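Local coordinates for protein endolysin PlyC, small cell-wall binding subunit (Streptococcus phage C1, PDB 4F87) that assembles as eight copies into the ring of the endolysin PlyC that binds the streptococcal cell wall, where PlyC degrades peptidoglycan to release the phage, at residues B[12-20]-B[30-40]. Sequence-based numbering, arbitrary orientation.
Sequences SGVQGFLFH and RAFINGVEIGI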
loop_
_atom_site.group_PDB
_atom_site.type_symbol
_atom_site.label_atom_id
_atom_site.label_comp_id
_atom_site.label_asym_id
_atom_site.label_seq_id
_atom_site.Cartn_x
_atom_site.Cartn_y
_atom_site.Cartn_z
ATOM N N SER B 12 6.200 -12.957 -0.258
ATOM C CA SER B 12 6.332 -14.297 0.295
ATOM C C SER B 12 5.073 -14.887 0.914
ATOM O O SER B 12 5.044 -16.089 1.164
ATOM C CB SER B 12 7.472 -14.344 1.301
ATOM O OG SER B 12 7.046 -13.659 2.475
ATOM N N GLY B 13 4.122 -14.051 1.282
ATOM C CA GLY B 13 2.935 -14.515 1.997
ATOM C C GLY B 13 3.274 -14.922 3.428
ATOM O O GLY B 13 2.564 -15.743 4.022
ATOM N N VAL B 14 4.394 -14.383 3.974
ATOM C CA VAL B 14 4.860 -14.688 5.325
ATOM C C VAL B 14 5.146 -13.403 6.067
ATOM O O VAL B 14 5.876 -12.547 5.557
ATOM C CB VAL B 14 6.140 -15.575 5.322
ATOM C CG1 VAL B 14 6.658 -15.838 6.750
ATOM C CG2 VAL B 14 5.905 -16.903 4.595
ATOM N N GLN B 15 4.563 -13.267 7.262
ATOM C CA GLN B 15 4.831 -12.136 8.148
ATOM C C GLN B 15 5.273 -12.719 9.476
ATOM O O GLN B 15 4.607 -13.607 10.003
ATOM C CB GLN B 15 3.583 -11.257 8.358
ATOM C CG GLN B 15 3.247 -10.444 7.123
ATOM C CD GLN B 15 2.012 -9.594 7.319
ATOM O OE1 GLN B 15 1.920 -8.798 8.250
ATOM N NE2 GLN B 15 1.046 -9.734 6.427
ATOM N N GLY B 16 6.386 -12.241 10.002
ATOM C CA GLY B 16 6.854 -12.743 11.288
ATOM C C GLY B 16 8.327 -12.548 11.477
ATOM O O GLY B 16 8.945 -11.714 10.810
ATOM N N PHE B 17 8.902 -13.327 12.399
ATOM C CA PHE B 17 10.315 -13.201 12.667
ATOM C C PHE B 17 10.816 -14.457 13.345
ATOM O O PHE B 17 10.048 -15.170 14.007
ATOM C CB PHE B 17 10.620 -11.968 13.572
ATOM C CG PHE B 17 9.839 -11.911 14.864
ATOM C CD1 PHE B 17 10.312 -12.537 16.011
ATOM C CD2 PHE B 17 8.629 -11.229 14.936
ATOM C CE1 PHE B 17 9.570 -12.516 17.196
ATOM C CE2 PHE B 17 7.915 -11.169 16.146
ATOM C CZ PHE B 17 8.397 -11.806 17.262
ATOM N N LEU B 18 12.110 -14.701 13.189
ATOM C CA LEU B 18 12.817 -15.734 13.948
ATOM C C LEU B 18 13.290 -15.090 15.257
ATOM O O LEU B 18 13.589 -13.874 15.289
ATOM C CB LEU B 18 14.056 -16.175 13.186
ATOM C CG LEU B 18 13.755 -17.034 11.977
ATOM C CD1 LEU B 18 14.815 -16.831 10.931
ATOM C CD2 LEU B 18 13.711 -18.517 12.383
ATOM N N PHE B 19 13.381 -15.894 16.325
ATOM C CA PHE B 19 13.914 -15.389 17.576
ATOM C C PHE B 19 14.742 -16.434 18.286
ATOM O O PHE B 19 14.491 -17.649 18.176
ATOM C CB PHE B 19 12.809 -14.803 18.500
ATOM C CG PHE B 19 11.684 -15.717 18.926
ATOM C CD1 PHE B 19 11.628 -16.224 20.225
ATOM C CD2 PHE B 19 10.639 -16.014 18.054
ATOM C CE1 PHE B 19 10.555 -17.009 20.635
ATOM C CE2 PHE B 19 9.580 -16.825 18.461
ATOM C CZ PHE B 19 9.538 -17.306 19.753
ATOM N N HIS B 20 15.770 -15.967 18.996
ATOM C CA HIS B 20 16.629 -16.812 19.819
ATOM C C HIS B 20 17.254 -15.926 20.883
ATOM O O HIS B 20 17.196 -14.688 20.768
ATOM C CB HIS B 20 17.749 -17.484 18.972
ATOM C CG HIS B 20 18.842 -16.554 18.558
ATOM N ND1 HIS B 20 18.659 -15.638 17.533
ATOM C CD2 HIS B 20 20.078 -16.387 19.078
ATOM C CE1 HIS B 20 19.788 -14.959 17.448
ATOM N NE2 HIS B 20 20.681 -15.375 18.350
ATOM N N ARG B 30 13.321 -20.234 17.347
ATOM C CA ARG B 30 11.883 -20.336 17.217
ATOM C C ARG B 30 11.426 -19.273 16.209
ATOM O O ARG B 30 12.235 -18.451 15.766
ATOM C CB ARG B 30 11.178 -20.147 18.564
ATOM C CG ARG B 30 11.642 -21.190 19.580
ATOM C CD ARG B 30 10.868 -21.122 20.906
ATOM N NE ARG B 30 9.449 -21.454 20.755
ATOM C CZ ARG B 30 8.961 -22.680 20.585
ATOM N NH1 ARG B 30 9.777 -23.733 20.554
ATOM N NH2 ARG B 30 7.654 -22.867 20.427
ATOM N N ALA B 31 10.148 -19.292 15.832
ATOM C CA ALA B 31 9.665 -18.255 14.938
ATOM C C ALA B 31 8.211 -17.991 15.168
ATOM O O ALA B 31 7.483 -18.877 15.621
ATOM C CB ALA B 31 9.866 -18.661 13.475
ATOM N N PHE B 32 7.773 -16.772 14.825
ATOM C CA PHE B 32 6.364 -16.471 14.664
ATOM C C PHE B 32 6.178 -16.380 13.156
ATOM O O PHE B 32 6.915 -15.641 12.484
ATOM C CB PHE B 32 5.947 -15.135 15.313
ATOM C CG PHE B 32 5.744 -15.282 16.788
ATOM C CD1 PHE B 32 4.539 -15.754 17.299
ATOM C CD2 PHE B 32 6.757 -14.954 17.675
ATOM C CE1 PHE B 32 4.367 -15.896 18.685
ATOM C CE2 PHE B 32 6.586 -15.120 19.056
ATOM C CZ PHE B 32 5.399 -15.604 19.540
ATOM N N ILE B 33 5.282 -17.190 12.604
ATOM C CA ILE B 33 5.006 -17.160 11.163
ATOM C C ILE B 33 3.496 -17.022 11.022
ATOM O O ILE B 33 2.752 -17.916 11.446
ATOM C CB ILE B 33 5.571 -18.402 10.408
ATOM C CG1 ILE B 33 7.129 -18.358 10.411
ATOM C CG2 ILE B 33 5.002 -18.468 8.947
ATOM C CD1 ILE B 33 7.800 -19.539 9.936
ATOM N N ASN B 34 3.057 -15.879 10.488
ATOM C CA ASN B 34 1.636 -15.600 10.314
ATOM C C ASN B 34 0.848 -15.778 11.629
ATOM O O ASN B 34 -0.250 -16.355 11.633
ATOM C CB ASN B 34 1.068 -16.411 9.134
ATOM C CG ASN B 34 1.729 -16.045 7.818
ATOM O OD1 ASN B 34 2.300 -14.965 7.677
ATOM N ND2 ASN B 34 1.599 -16.892 6.797
ATOM N N GLY B 35 1.457 -15.327 12.731
ATOM C CA GLY B 35 0.842 -15.387 14.049
ATOM C C GLY B 35 0.849 -16.740 14.730
ATOM O O GLY B 35 0.204 -16.897 15.775
ATOM N N VAL B 36 1.602 -17.710 14.178
ATOM C CA VAL B 36 1.744 -19.048 14.749
ATOM C C VAL B 36 3.176 -19.214 15.216
ATOM O O VAL B 36 4.107 -19.070 14.425
ATOM C CB VAL B 36 1.333 -20.145 13.724
ATOM C CG1 VAL B 36 1.550 -21.554 14.291
ATOM C CG2 VAL B 36 -0.124 -19.955 13.285
ATOM N N GLU B 37 3.354 -19.569 16.488
ATOM C CA GLU B 37 4.678 -19.807 17.032
ATOM C C GLU B 37 5.088 -21.246 16.792
ATOM O O GLU B 37 4.315 -22.184 17.057
ATOM C CB GLU B 37 4.692 -19.515 18.519
ATOM C CG GLU B 37 6.099 -19.537 19.098
ATOM C CD GLU B 37 6.128 -19.478 20.606
ATOM O OE1 GLU B 37 5.115 -19.055 21.207
ATOM O OE2 GLU B 37 7.165 -19.872 21.187
ATOM N N ILE B 38 6.326 -21.423 16.306
ATOM C CA ILE B 38 6.882 -22.753 16.061
ATOM C C ILE B 38 8.319 -22.848 16.536
ATOM O O ILE B 38 9.025 -21.843 16.667
ATOM C CB ILE B 38 6.796 -23.112 14.543
ATOM C CG1 ILE B 38 7.586 -22.105 13.680
ATOM C CG2 ILE B 38 5.336 -23.265 14.067
ATOM C CD1 ILE B 38 7.822 -22.565 12.250
ATOM N N GLY B 39 8.747 -24.067 16.811
ATOM C CA GLY B 39 10.146 -24.349 17.076
ATOM C C GLY B 39 10.782 -24.717 15.746
ATOM O O GLY B 39 10.087 -25.197 14.820
ATOM N N ILE B 40 12.070 -24.419 15.602
ATOM C CA ILE B 40 12.829 -24.748 14.392
ATOM C C ILE B 40 13.879 -25.776 14.795
ATOM O O ILE B 40 14.647 -25.559 15.741
ATOM C CB ILE B 40 13.473 -23.489 13.760
ATOM C CG1 ILE B 40 12.442 -22.379 13.456
ATOM C CG2 ILE B 40 14.268 -23.858 12.497
ATOM C CD1 ILE B 40 11.382 -22.669 12.482
HETATM O O HOH W 1 3.733 -13.507 12.742
#
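An antiparallel beta hairpin pairs strand 16-20 with strand 29-33, placing Phe-17 and Phe-19 beside Phe-32 and Arg-30 on one face of the sheet. Phe-17 and Phe-32 exchange two backbone N-H...O hydrogen bonds, as do Phe-19 and Arg-30. Asn-34, first of the two central residues of a type I' turn into strand 36-40, extends the pairing: its N donates to Gln-15 O at 2.8 Å, while its flat amide grips the loop before the strand, OD1 taking Gln-15 N at 2.9 Å and ND2 giving a nearly straight bond (168°) to Gly-13 O. A water joins Gln-15 O to Gly-35 N. At Gly-16, CA makes a CA-H...O contact with Phe-32 O (3.1 Å).

With CG of Phe-19 set between its backbone N and carbonyl carbon (chi1 59°), the ring lies with Arg-30 CB over one face, 3.8 Å from the centroid. Its CE2 meets Phe-32 CD2 at 3.5 Å, the two rings 17° from parallel but barely overlapping. Glu-37 OE2 lies at the Phe-19 edge and accepts Arg-30 NE at 2.8 Å through its anti lone pair, tying together two residues that interact with the host cell wall; a third, Arg-67, bridges Glu-37 OE1. Helix 63-70 packs over the phenylalanines, whereas Leu-18 and Ile-40 face helix 43-50, and strand 55-57 flanks strand 16-20.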